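Side-chain contacts in 3-ketosteroid-delta4-5alpha-dehydrogenase (Rhodococcus jostii, PDB 4AT2), which catalyses the flavin-dependent desaturation of 5alpha-reduced 3-ketosteroids to delta4-3-ketosteroids, a step of steroid catabolism: residues 132-135 and 136-140; 336-339 and 340-344; 362-365 and 366-370; 389-392 and 393-397; 407-410 and 411-415. One frame throughout, in Å; residues are numbered along the deposited sequence.

Interaction 1 (132-135 and 136-140)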
loop_
_atom_site.group_PDB
_atom_site.type_symbol
_atom_site.label_atom_id
_atom_site.label_comp_id
_atom_site.label_asym_id
_atom_site.label_seq_id
_atom_site.Cartn_x
_atom_site.Cartn_y
_atom_site.Cartn_z
ATOM N N SER A 132 -9.822 4.141 -26.621
ATOM C CA SER A 132 -8.406 3.883 -26.950
ATOM C C SER A 132 -8.062 4.023 -28.437
ATOM O O SER A 132 -7.068 4.657 -28.798
ATOM C CB SER A 132 -7.955 2.514 -26.422
ATOM O OG SER A 132 -6.536 2.474 -26.303
ATOM N N VAL A 133 -8.880 3.423 -29.299
ATOM C CA VAL A 133 -8.648 3.535 -30.739
ATOM C C VAL A 133 -8.742 4.992 -31.202
ATOM O O VAL A 133 -7.890 5.451 -31.962
ATOM C CB VAL A 133 -9.598 2.600 -31.526
ATOM C CG1 VAL A 133 -9.497 2.822 -33.039
ATOM C CG2 VAL A 133 -9.288 1.147 -31.187
ATOM N N GLU A 134 -9.748 5.728 -30.715
ATOM C CA GLU A 134 -9.871 7.158 -31.034
ATOM C C GLU A 134 -8.612 7.906 -30.602
ATOM O O GLU A 134 -8.119 8.785 -31.321
ATOM C CB GLU A 134 -11.120 7.771 -30.376
ATOM C CG GLU A 134 -11.429 9.219 -30.799
ATOM C CD GLU A 134 -10.580 10.273 -30.093
ATOM O OE1 GLU A 134 -9.975 9.955 -29.049
ATOM O OE2 GLU A 134 -10.512 11.429 -30.579
ATOM N N HIS A 135 -8.081 7.538 -29.437
ATOM C CA HIS A 135 -6.903 8.211 -28.909
ATOM C C HIS A 135 -5.662 7.918 -29.724
ATOM O O HIS A 135 -4.868 8.826 -29.985
ATOM C CB HIS A 135 -6.726 7.885 -27.432
ATOM C CG HIS A 135 -5.627 8.666 -26.763
ATOM N ND1 HIS A 135 -5.601 10.014 -26.743
ATOM C CD2 HIS A 135 -4.501 8.238 -26.073
ATOM C CE1 HIS A 135 -4.499 10.431 -26.086
ATOM N NE2 HIS A 135 -3.827 9.340 -25.675
ATOM N N TYR A 136 -5.505 6.670 -30.173
ATOM C CA TYR A 136 -4.392 6.323 -31.067
ATOM C C TYR A 136 -4.467 7.200 -32.317
ATOM O O TYR A 136 -3.474 7.775 -32.735
ATOM C CB TYR A 136 -4.433 4.844 -31.474
ATOM C CG TYR A 136 -3.381 4.496 -32.515
ATOM C CD1 TYR A 136 -2.065 4.227 -32.142
ATOM C CD2 TYR A 136 -3.703 4.473 -33.875
ATOM C CE1 TYR A 136 -1.092 3.928 -33.095
ATOM C CE2 TYR A 136 -2.739 4.181 -34.836
ATOM C CZ TYR A 136 -1.440 3.899 -34.442
ATOM O OH TYR A 136 -0.480 3.606 -35.394
ATOM N N ASN A 137 -5.655 7.264 -32.912
ATOM C CA ASN A 137 -5.882 8.054 -34.114
ATOM C C ASN A 137 -5.621 9.545 -33.900
ATOM O O ASN A 137 -5.090 10.223 -34.773
ATOM C CB ASN A 137 -7.302 7.807 -34.636
ATOM C CG ASN A 137 -7.485 6.397 -35.161
ATOM O OD1 ASN A 137 -6.515 5.750 -35.567
ATOM N ND2 ASN A 137 -8.725 5.906 -35.148
ATOM N N TRP A 138 -5.988 10.028 -32.721
ATOM C CA TRP A 138 -5.746 11.405 -32.316
ATOM C C TRP A 138 -4.266 11.705 -32.267
ATOM O O TRP A 138 -3.821 12.741 -32.773
ATOM C CB TRP A 138 -6.417 11.639 -30.968
ATOM C CG TRP A 138 -6.399 13.066 -30.490
ATOM C CD1 TRP A 138 -7.378 14.041 -30.679
ATOM C CD2 TRP A 138 -5.355 13.712 -29.709
ATOM N NE1 TRP A 138 -7.014 15.214 -30.078
ATOM C CE2 TRP A 138 -5.806 15.088 -29.484
ATOM C CE3 TRP A 138 -4.129 13.305 -29.187
ATOM C CZ2 TRP A 138 -5.048 15.995 -28.756
ATOM C CZ3 TRP A 138 -3.368 14.238 -28.461
ATOM C CH2 TRP A 138 -3.825 15.544 -28.252
ATOM N N LEU A 139 -3.481 10.790 -31.704
ATOM C CA LEU A 139 -2.022 10.952 -31.661
ATOM C C LEU A 139 -1.413 10.967 -33.059
ATOM O O LEU A 139 -0.559 11.812 -33.374
ATOM C CB LEU A 139 -1.374 9.838 -30.829
ATOM C CG LEU A 139 -1.748 9.872 -29.351
ATOM C CD1 LEU A 139 -1.331 8.555 -28.661
ATOM C CD2 LEU A 139 -1.122 11.084 -28.660
ATOM N N VAL A 140 -1.861 10.036 -33.897
ATOM C CA VAL A 140 -1.406 9.986 -35.284
ATOM C C VAL A 140 -1.718 11.304 -35.999
ATOM O O VAL A 140 -0.860 11.839 -36.722
ATOM C CB VAL A 140 -1.975 8.756 -36.031
ATOM C CG1 VAL A 140 -1.699 8.852 -37.528
ATOM C CG2 VAL A 140 -1.363 7.483 -35.463
#
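On helix 132-141, His135 lies one turn before Trp138 and Leu139, and the buried contact joins side chains at i to i+3 and i to i+4 spacing. The backbone bonds are those of a regular alpha-helix; Leu139 N, for instance, donates to His135 O at 3.0 Å. The imidazole is the centre of the side-chain contact. Leu139 CD1 comes over one of its faces, 4.3 Å from the centroid of the His135 ring, in a CH-pi contact. CG of His135 is trans to its backbone N (chi1 -173°). This lays the ring down the helix side beside Leu139 and Trp138. The indole is nearly parallel to the imidazole, with planes 17° apart, but it is slid away. The centroid of the imidazole and that of the Trp138 six-membered ring are 6.0 Å apart, so overlap is slight. Glu134 bends at chi2 and brings OE2 to 4.1 Å from Trp138 CD1. The carboxylate and indole planes meet at 42°. On another side of the helix, Val133 CG1 and Asn137 ND2 run alongside each other at 3.8 Å.

Arg500 of helix 490-507, outside the contact, ties three of these groups together: a salt bridge to Glu134 OE1, a hydrogen bond to His135 ND1 and a cation-pi contact with Trp138. His135 NE2 bonds to Ser496 OG, so both ring nitrogens are satisfied. Trp138 also packs on helix 51-62, which comes after strand 45-47 of the parallel sheet, probably as the dinucleotide-binding strand-turn-helix. A helix packed beside such a unit is consistent with a Rossmann-type FAD-binding fold.

Interaction 2 (336-339 and 340-344)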
loop_
_atom_site.group_PDB
_atom_site.type_symbol
_atom_site.label_atom_id
_atom_site.label_comp_id
_atom_site.label_asym_id
_atom_site.label_seq_id
_atom_site.Cartn_x
_atom_site.Cartn_y
_atom_site.Cartn_z
ATOM N N GLU A 336 8.906 -17.072 -15.983
ATOM C CA GLU A 336 10.033 -16.246 -16.425
ATOM C C GLU A 336 9.784 -15.544 -17.757
ATOM O O GLU A 336 10.632 -14.766 -18.212
ATOM C CB GLU A 336 11.346 -17.059 -16.429
ATOM C CG GLU A 336 11.818 -17.512 -15.039
ATOM C CD GLU A 336 11.124 -18.772 -14.521
ATOM O OE1 GLU A 336 10.346 -19.407 -15.278
ATOM O OE2 GLU A 336 11.351 -19.145 -13.343
ATOM N N ASP A 337 8.617 -15.804 -18.363
ATOM C CA ASP A 337 8.241 -15.157 -19.620
ATOM C C ASP A 337 7.205 -14.051 -19.450
ATOM O O ASP A 337 6.757 -13.472 -20.434
ATOM C CB ASP A 337 7.790 -16.189 -20.668
ATOM C CG ASP A 337 6.573 -16.994 -20.232
ATOM O OD1 ASP A 337 6.200 -16.951 -19.034
ATOM O OD2 ASP A 337 5.984 -17.662 -21.108
ATOM N N THR A 338 6.853 -13.722 -18.210
ATOM C CA THR A 338 5.978 -12.571 -18.019
ATOM C C THR A 338 6.755 -11.270 -18.196
ATOM O O THR A 338 7.977 -11.277 -18.366
ATOM C CB THR A 338 5.188 -12.603 -16.682
ATOM O OG1 THR A 338 4.188 -11.568 -16.716
ATOM C CG2 THR A 338 6.102 -12.364 -15.487
ATOM N N TYR A 339 6.019 -10.161 -18.199
ATOM C CA TYR A 339 6.596 -8.825 -18.251
ATOM C C TYR A 339 7.637 -8.649 -17.142
ATOM O O TYR A 339 7.384 -8.971 -15.980
ATOM C CB TYR A 339 5.445 -7.822 -18.090
ATOM C CG TYR A 339 5.816 -6.368 -17.882
ATOM C CD1 TYR A 339 6.722 -5.729 -18.718
ATOM C CD2 TYR A 339 5.213 -5.625 -16.862
ATOM C CE1 TYR A 339 7.046 -4.388 -18.530
ATOM C CE2 TYR A 339 5.515 -4.285 -16.673
ATOM C CZ TYR A 339 6.436 -3.681 -17.514
ATOM O OH TYR A 339 6.744 -2.348 -17.333
ATOM N N SER A 340 8.807 -8.135 -17.496
ATOM C CA SER A 340 9.864 -8.022 -16.490
ATOM C C SER A 340 9.532 -7.022 -15.364
ATOM O O SER A 340 10.071 -7.131 -14.269
ATOM C CB SER A 340 11.233 -7.805 -17.142
ATOM O OG SER A 340 11.687 -9.033 -17.720
ATOM N N GLY A 341 8.605 -6.092 -15.631
ATOM C CA GLY A 341 8.054 -5.226 -14.582
ATOM C C GLY A 341 7.251 -6.001 -13.549
ATOM O O GLY A 341 7.286 -5.685 -12.365
ATOM N N ARG A 342 6.511 -7.014 -14.011
ATOM C CA ARG A 342 5.768 -7.882 -13.113
ATOM C C ARG A 342 6.753 -8.726 -12.316
ATOM O O ARG A 342 6.587 -8.902 -11.112
ATOM C CB ARG A 342 4.790 -8.765 -13.901
ATOM C CG ARG A 342 3.967 -9.689 -13.020
ATOM C CD ARG A 342 2.754 -10.258 -13.758
ATOM N NE ARG A 342 2.120 -11.250 -12.903
ATOM C CZ ARG A 342 1.229 -10.972 -11.956
ATOM N NH1 ARG A 342 0.821 -9.721 -11.753
ATOM N NH2 ARG A 342 0.741 -11.959 -11.213
ATOM N N ILE A 343 7.802 -9.216 -12.976
ATOM C CA ILE A 343 8.883 -9.904 -12.253
ATOM C C ILE A 343 9.453 -9.003 -11.145
ATOM O O ILE A 343 9.668 -9.455 -10.010
ATOM C CB ILE A 343 9.997 -10.386 -13.215
ATOM C CG1 ILE A 343 9.439 -11.501 -14.125
ATOM C CG2 ILE A 343 11.204 -10.885 -12.419
ATOM C CD1 ILE A 343 10.379 -11.962 -15.226
ATOM N N GLY A 344 9.672 -7.731 -11.475
ATOM C CA GLY A 344 10.164 -6.738 -10.511
ATOM C C GLY A 344 9.236 -6.602 -9.317
ATOM O O GLY A 344 9.685 -6.662 -8.166
HETATM O O HOH W 1 10.362 -10.472 -19.360
#
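Glu336 meets the helix through its backbone, as Ile343 CD1 comes to 4.1 Å from Glu336 O. Its carboxylate turns elsewhere, to salt bridges with Arg332 and Lys423.

Thr338 uses both branches. CG2 packs on Ile343 CG1 at 3.7 Å, the two side chains sliding past each other in opposite directions. OG1 is trans to the backbone N (chi1 -169°), which directs it at the Arg342 chain. It lies 3.5 Å from Arg342 CD, and the two side chains cross at about a right angle. The Thr338 carbonyl receives a hydrogen bond from a water, 2.7 Å from Thr338 O, that is also bonded to Ser340 OG.

Tyr339 is the N-cap residue of helix 340-350. Its carbonyl takes a straight bond from Ile343 N (3.0 Å, 164°) and a weak, bent one from Arg342 N. Its ring folds back flat over the first turn. Gly341 N sits 3.4 Å above the ring plane, over its centre. Gly341 CA makes a CH-pi contact 3.7 Å from the Tyr339 ring centroid. With no side chain on Gly341, ring and backbone touch directly. Tyr339 OH bonds to Ser488 OG, and the side chain touches the bound 4-androstene-3,17-dione.

The junction of loop and helix is backed by helix 317-320, whose Ile320 meets Glu336, Ser340 and Ile343, and by strand 324-326, where Leu325 lies against Ile343.

Interaction 3 (362-365 and 366-370)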
loop_
_atom_site.group_PDB
_atom_site.type_symbol
_atom_site.label_atom_id
_atom_site.label_comp_id
_atom_site.label_asym_id
_atom_site.label_seq_id
_atom_site.Cartn_x
_atom_site.Cartn_y
_atom_site.Cartn_z
ATOM N N ALA A 362 24.770 -23.278 -21.750
ATOM C CA ALA A 362 24.326 -23.151 -23.139
ATOM C C ALA A 362 23.185 -22.143 -23.259
ATOM O O ALA A 362 23.140 -21.361 -24.214
ATOM C CB ALA A 362 23.905 -24.501 -23.710
ATOM N N SER A 363 22.259 -22.162 -22.297
ATOM C CA SER A 363 21.125 -21.237 -22.339
ATOM C C SER A 363 21.553 -19.802 -22.055
ATOM O O SER A 363 21.017 -18.853 -22.636
ATOM C CB SER A 363 20.043 -21.661 -21.349
ATOM O OG SER A 363 19.480 -22.891 -21.742
ATOM N N TYR A 364 22.521 -19.642 -21.160
ATOM C CA TYR A 364 23.068 -18.326 -20.902
ATOM C C TYR A 364 23.701 -17.761 -22.182
ATOM O O TYR A 364 23.442 -16.606 -22.545
ATOM C CB TYR A 364 24.076 -18.329 -19.741
ATOM C CG TYR A 364 24.549 -16.930 -19.447
ATOM C CD1 TYR A 364 25.597 -16.360 -20.181
ATOM C CD2 TYR A 364 23.903 -16.147 -18.495
ATOM C CE1 TYR A 364 26.007 -15.057 -19.946
ATOM C CE2 TYR A 364 24.315 -14.846 -18.243
ATOM C CZ TYR A 364 25.362 -14.310 -18.981
ATOM O OH TYR A 364 25.777 -13.020 -18.751
ATOM N N GLU A 365 24.508 -18.584 -22.856
ATOM C CA GLU A 365 25.174 -18.175 -24.100
ATOM C C GLU A 365 24.157 -17.759 -25.154
ATOM O O GLU A 365 24.325 -16.731 -25.817
ATOM C CB GLU A 365 26.071 -19.301 -24.635
ATOM C CG GLU A 365 27.330 -19.513 -23.813
ATOM C CD GLU A 365 28.126 -20.760 -24.189
ATOM O OE1 GLU A 365 27.605 -21.653 -24.907
ATOM O OE2 GLU A 365 29.288 -20.856 -23.740
ATOM N N GLU A 366 23.087 -18.537 -25.288
ATOM C CA GLU A 366 22.043 -18.205 -26.249
ATOM C C GLU A 366 21.336 -16.905 -25.876
ATOM O O GLU A 366 21.114 -16.040 -26.724
ATOM C CB GLU A 366 21.031 -19.342 -26.378
ATOM C CG GLU A 366 19.893 -19.013 -27.338
ATOM C CD GLU A 366 18.917 -20.151 -27.472
ATOM O OE1 GLU A 366 19.226 -21.083 -28.245
ATOM O OE2 GLU A 366 17.842 -20.112 -26.820
ATOM N N GLY A 367 20.995 -16.753 -24.601
ATOM C CA GLY A 367 20.331 -15.525 -24.164
ATOM C C GLY A 367 21.215 -14.293 -24.316
ATOM O O GLY A 367 20.737 -13.214 -24.679
ATOM N N ALA A 368 22.504 -14.459 -24.045
ATOM C CA ALA A 368 23.449 -13.352 -24.105
ATOM C C ALA A 368 23.724 -12.910 -25.537
ATOM O O ALA A 368 24.210 -11.806 -25.749
ATOM C CB ALA A 368 24.746 -13.710 -23.388
ATOM N N ALA A 369 23.418 -13.773 -26.506
ATOM C CA ALA A 369 23.601 -13.466 -27.930
ATOM C C ALA A 369 22.314 -12.952 -28.582
ATOM O O ALA A 369 22.334 -12.482 -29.727
ATOM C CB ALA A 369 24.102 -14.699 -28.667
ATOM N N ALA A 370 21.202 -13.065 -27.860
ATOM C CA ALA A 370 19.878 -12.732 -28.395
ATOM C C ALA A 370 19.712 -11.227 -28.518
ATOM O O ALA A 370 20.335 -10.451 -27.780
ATOM C CB ALA A 370 18.778 -13.314 -27.507
HETATM O O HOH W 2 17.923 -21.475 -24.264
#
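Tyr364 and Ala368 make the apolar part of the contact, one helical turn apart. Tyr364 CE1 lies 3.9 Å from Ala368 CB, with the methyl oblique to the ring. CG of Tyr364 is trans to the backbone N (chi1 -176°), which puts the CE1 side of the ring near the Ala368 methyl. The same methyl rests 3.3 Å from Tyr364 O.

The backbone bonds are helical. Ala368 N donates to Tyr364 O at 2.8 Å, and Gly367 N to Ser363 O at 2.9 Å. The last of the series, Ala369 N to Glu365 O, is weak (3.2 Å, 127°). Ala369 N also bonds to Glu366 O, and Ala370 N to Gly367 O.

A water provides the polar link between side chains. It donates to Glu366 OE2 at 2.9 Å and weakly to Ser363 OG at 3.3 Å. Each group has a firmer partner: Arg322 forms a salt bridge with Glu366 OE2, and Asp360 holds Ser363 OG.

Helix 361-369 directly follows strand 356-360. Tyr364 turns toward the chain leading to strand 383-385, with OH bonded to Val379 O, and also packs on Leu319 of helix 317-320.

Interaction 4 (389-392 and 393-397)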
loop_
_atom_site.group_PDB
_atom_site.type_symbol
_atom_site.label_atom_id
_atom_site.label_comp_id
_atom_site.label_asym_id
_atom_site.label_seq_id
_atom_site.Cartn_x
_atom_site.Cartn_y
_atom_site.Cartn_z
ATOM N N GLU A 389 23.816 -29.549 -7.171
ATOM C CA GLU A 389 24.222 -29.776 -5.788
ATOM C C GLU A 389 25.362 -28.824 -5.384
ATOM O O GLU A 389 25.308 -28.208 -4.324
ATOM C CB GLU A 389 24.640 -31.234 -5.581
ATOM C CG GLU A 389 25.144 -31.525 -4.171
ATOM C CD GLU A 389 25.463 -32.987 -3.928
ATOM O OE1 GLU A 389 25.447 -33.798 -4.880
ATOM O OE2 GLU A 389 25.739 -33.322 -2.761
ATOM N N GLU A 390 26.381 -28.695 -6.235
ATOM C CA GLU A 390 27.475 -27.771 -5.936
ATOM C C GLU A 390 27.036 -26.315 -5.988
ATOM O O GLU A 390 27.428 -25.524 -5.136
ATOM C CB GLU A 390 28.640 -27.967 -6.899
ATOM C CG GLU A 390 29.418 -29.245 -6.696
ATOM C CD GLU A 390 30.266 -29.555 -7.908
ATOM O OE1 GLU A 390 29.715 -30.043 -8.913
ATOM O OE2 GLU A 390 31.478 -29.277 -7.869
ATOM N N LEU A 391 26.221 -25.960 -6.983
ATOM C CA LEU A 391 25.758 -24.581 -7.115
ATOM C C LEU A 391 24.991 -24.175 -5.858
ATOM O O LEU A 391 25.150 -23.065 -5.338
ATOM C CB LEU A 391 24.870 -24.420 -8.361
ATOM C CG LEU A 391 24.463 -22.989 -8.714
ATOM C CD1 LEU A 391 25.663 -22.136 -9.126
ATOM C CD2 LEU A 391 23.442 -23.018 -9.843
ATOM N N GLU A 392 24.160 -25.101 -5.381
ATOM C CA GLU A 392 23.340 -24.878 -4.181
ATOM C C GLU A 392 24.202 -24.531 -2.966
ATOM O O GLU A 392 23.923 -23.559 -2.268
ATOM C CB GLU A 392 22.511 -26.129 -3.909
ATOM C CG GLU A 392 21.645 -26.115 -2.658
ATOM C CD GLU A 392 20.947 -27.446 -2.509
ATOM O OE1 GLU A 392 21.593 -28.411 -2.051
ATOM O OE2 GLU A 392 19.762 -27.536 -2.895
ATOM N N SER A 393 25.236 -25.332 -2.732
ATOM C CA SER A 393 26.172 -25.081 -1.640
ATOM C C SER A 393 26.897 -23.747 -1.832
ATOM O O SER A 393 26.997 -22.941 -0.897
ATOM C CB SER A 393 27.171 -26.227 -1.515
ATOM O OG SER A 393 28.084 -25.967 -0.465
ATOM N N ASP A 394 27.367 -23.512 -3.059
ATOM C CA ASP A 394 28.063 -22.265 -3.422
ATOM C C ASP A 394 27.238 -21.032 -3.062
ATOM O O ASP A 394 27.769 -20.026 -2.598
ATOM C CB ASP A 394 28.363 -22.221 -4.932
ATOM C CG ASP A 394 29.401 -23.254 -5.381
ATOM O OD1 ASP A 394 30.114 -23.853 -4.541
ATOM O OD2 ASP A 394 29.517 -23.454 -6.612
ATOM N N MET A 395 25.931 -21.119 -3.290
ATOM C CA MET A 395 25.011 -20.014 -3.064
ATOM C C MET A 395 24.609 -19.877 -1.597
ATOM O O MET A 395 23.906 -18.929 -1.244
ATOM C CB MET A 395 23.747 -20.211 -3.901
ATOM C CG MET A 395 23.970 -20.091 -5.396
ATOM S SD MET A 395 22.509 -20.618 -6.299
ATOM C CE MET A 395 21.428 -19.228 -5.975
ATOM N N GLY A 396 25.024 -20.838 -0.774
ATOM C CA GLY A 396 24.693 -20.841 0.657
ATOM C C GLY A 396 23.264 -21.270 0.963
ATOM O O GLY A 396 22.734 -20.973 2.048
ATOM N N LEU A 397 22.631 -21.958 0.017
ATOM C CA LEU A 397 21.280 -22.487 0.242
ATOM C C LEU A 397 21.349 -23.816 0.993
ATOM O O LEU A 397 22.294 -24.579 0.819
ATOM C CB LEU A 397 20.546 -22.660 -1.101
ATOM C CG LEU A 397 20.175 -21.379 -1.859
ATOM C CD1 LEU A 397 19.668 -21.669 -3.279
ATOM C CD2 LEU A 397 19.135 -20.577 -1.091
#
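The last turn of helix 388-394 closes in a Schellman motif, with Gly396 at positive phi (76°), Leu397 N donating to Glu392 O at 3.1 Å and Gly396 N to Ser393 O at 2.9 Å. Glu392 O also takes a weak bond from Met395 N, so two donors grip it. Met395 N has a stronger bond to Leu391 O at 2.9 Å.

Glu392 and Leu397 add an apolar contact across the motif: Glu392 CG lies 3.9 Å from Leu397 CB. The Glu392 chain is extended beyond CG and carries the carboxylate away from the turn, to the start of helix 401-413. There OE1 accepts from Gly400 N, and OE2 from Leu402 N and Gln403 N. These three backbone donors satisfy the buried carboxylate.

Leu391 and Met395 form the apolar face. Leu391 CG and Met395 SD are 3.9 Å apart, and the two side chains cross at a slant. Both pack on Ile358 of strand 356-360 and Ala437 of strand 435-439.

Asp394 folds back over its own turn, with CG trans to the carbonyl carbon (chi1 -68°). OD1 comes to 3.2 Å from Glu390 O, but both are acceptors and no bond forms. The side chain also touches Trp383.

The 6-to-1 and 5-to-2 bonds with a positive-phi glycine define the Schellman C-cap. Glu392 CG against Leu397 CB takes the place of its usual hydrophobic contact.

Interaction 5 (407-410 and 411-415)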
loop_
_atom_site.group_PDB
_atom_site.type_symbol
_atom_site.label_atom_id
_atom_site.label_comp_id
_atom_site.label_asym_id
_atom_site.label_seq_id
_atom_site.Cartn_x
_atom_site.Cartn_y
_atom_site.Cartn_z
ATOM N N GLU A 407 14.913 -30.441 -9.709
ATOM C CA GLU A 407 14.462 -31.815 -10.018
ATOM C C GLU A 407 12.996 -31.813 -10.478
ATOM O O GLU A 407 12.658 -32.425 -11.501
ATOM C CB GLU A 407 14.634 -32.750 -8.818
ATOM C CG GLU A 407 16.061 -33.230 -8.611
ATOM C CD GLU A 407 16.291 -33.838 -7.238
ATOM O OE1 GLU A 407 15.307 -34.116 -6.510
ATOM O OE2 GLU A 407 17.478 -34.027 -6.872
ATOM N N VAL A 408 12.141 -31.117 -9.734
ATOM C CA VAL A 408 10.703 -31.079 -10.037
ATOM C C VAL A 408 10.480 -30.305 -11.339
ATOM O O VAL A 408 9.735 -30.755 -12.223
ATOM C CB VAL A 408 9.893 -30.487 -8.859
ATOM C CG1 VAL A 408 8.411 -30.295 -9.226
ATOM C CG2 VAL A 408 10.031 -31.384 -7.635
ATOM N N TYR A 409 11.175 -29.182 -11.490
ATOM C CA TYR A 409 11.050 -28.392 -12.710
ATOM C C TYR A 409 11.436 -29.236 -13.913
ATOM O O TYR A 409 10.725 -29.262 -14.923
ATOM C CB TYR A 409 11.937 -27.146 -12.647
ATOM C CG TYR A 409 11.871 -26.311 -13.909
ATOM C CD1 TYR A 409 10.829 -25.405 -14.106
ATOM C CD2 TYR A 409 12.842 -26.436 -14.906
ATOM C CE1 TYR A 409 10.758 -24.644 -15.264
ATOM C CE2 TYR A 409 12.782 -25.673 -16.064
ATOM C CZ TYR A 409 11.737 -24.780 -16.230
ATOM O OH TYR A 409 11.659 -24.022 -17.370
ATOM N N ASN A 410 12.565 -29.929 -13.796
ATOM C CA ASN A 410 13.063 -30.729 -14.906
ATOM C C ASN A 410 12.183 -31.913 -15.250
ATOM O O ASN A 410 12.073 -32.269 -16.425
ATOM C CB ASN A 410 14.484 -31.219 -14.634
ATOM C CG ASN A 410 15.522 -30.146 -14.872
ATOM O OD1 ASN A 410 15.196 -29.017 -15.241
ATOM N ND2 ASN A 410 16.797 -30.509 -14.685
ATOM N N LYS A 411 11.576 -32.536 -14.242
ATOM C CA LYS A 411 10.696 -33.684 -14.510
ATOM C C LYS A 411 9.553 -33.259 -15.436
ATOM O O LYS A 411 9.244 -33.925 -16.433
ATOM C CB LYS A 411 10.148 -34.252 -13.191
ATOM C CG LYS A 411 9.159 -35.393 -13.376
ATOM C CD LYS A 411 8.744 -35.985 -12.036
ATOM C CE LYS A 411 7.643 -35.166 -11.389
ATOM N NZ LYS A 411 8.139 -34.309 -10.273
ATOM N N HIS A 412 8.949 -32.122 -15.124
ATOM C CA HIS A 412 7.851 -31.614 -15.945
ATOM C C HIS A 412 8.346 -30.962 -17.205
ATOM O O HIS A 412 7.710 -31.068 -18.251
ATOM C CB HIS A 412 6.970 -30.680 -15.133
ATOM C CG HIS A 412 6.271 -31.371 -13.992
ATOM N ND1 HIS A 412 5.180 -32.146 -14.173
ATOM C CD2 HIS A 412 6.568 -31.417 -12.634
ATOM C CE1 HIS A 412 4.779 -32.644 -12.982
ATOM N NE2 HIS A 412 5.630 -32.205 -12.039
ATOM N N ALA A 413 9.504 -30.314 -17.140
ATOM C CA ALA A 413 10.029 -29.600 -18.322
ATOM C C ALA A 413 10.420 -30.551 -19.456
ATOM O O ALA A 413 10.424 -30.151 -20.622
ATOM C CB ALA A 413 11.215 -28.727 -17.940
ATOM N N ALA A 414 10.749 -31.791 -19.115
ATOM C CA ALA A 414 11.060 -32.817 -20.126
ATOM C C ALA A 414 9.815 -33.133 -20.970
ATOM O O ALA A 414 9.920 -33.703 -22.071
ATOM C CB ALA A 414 11.617 -34.078 -19.467
ATOM N N GLU A 415 8.652 -32.740 -20.451
ATOM C CA GLU A 415 7.368 -32.872 -21.142
ATOM C C GLU A 415 6.864 -31.509 -21.648
ATOM O O GLU A 415 5.695 -31.374 -22.028
ATOM C CB GLU A 415 6.334 -33.540 -20.210
ATOM C CG GLU A 415 6.791 -34.903 -19.683
ATOM C CD GLU A 415 5.905 -35.496 -18.599
ATOM O OE1 GLU A 415 4.809 -34.959 -18.315
ATOM O OE2 GLU A 415 6.315 -36.529 -18.018
#
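Tyr409 and Ala413 make the tight part of this contact, on the buried side of helix 401-413. Ala413 CB lies over one face of the phenol ring, 3.9 Å from Tyr409 CE2. The same methyl is pressed to 3.1 Å from Tyr409 O. A short backbone bond joins the pair, Ala413 N to Tyr409 O at 2.7 Å, with the donor in the carbonyl plane. Tyr409 OH is held by Lys423 NZ, which fixes the far end of the ring. Asn410, next in sequence, gives OD1 to Ile431 N.

The other side is looser. Val408 runs alongside both Lys411 and His412, pointing the same way, but its contacts are longer. Val408 CG1 is 4.0 Å from His412 CD2 and 4.2 Å from Lys411 NZ. The Lys411 chain bends at chi3 and chi4, which sets NZ beside Val408. The imidazole edge faces Val408 O, with His412 CD2 at 3.3 Å. Here the backbone bond, His412 N to Val408 O, is long and weak at 3.3 Å. Glu407 and Ala414 are exposed.

The looser side meets the second subunit. Lys411 NZ and His412 NE2 both bond to Ala399 O of that subunit. Val408 and Lys411 also pack on its Gly400, and His412 on its Pro398. Because that oxygen can only accept, NE2 most likely carries a proton. The chemistry thus implies two different sides. The inner one combines tight Tyr409-Ala413 packing with a few polar ties. The outer one pairs two donors with a single carbonyl across the dimer interface.

In the fold
The five contacts follow one another along the chain without overlap. Interaction 1 stands apart, with the His135 side chain about 11 Å from the FAD; its centre is about 53 Å from that of interaction 4, on the opposite side of the chain's centre. Interaction 2 borders the steroid pocket. Interactions 2 to 5 share one side of the chain, with centres about 18 to 25 Å apart. Helix 388-394 packs on strands 356-360, 435-439 and 383-385, and helix 361-369 continues from strand 356-360. Interactions 2 and 5 come within about 5 Å at their nearest atoms, and Lys423 bonds to both. Flavin side, steroid pocket and dimer surface are therefore met in turn.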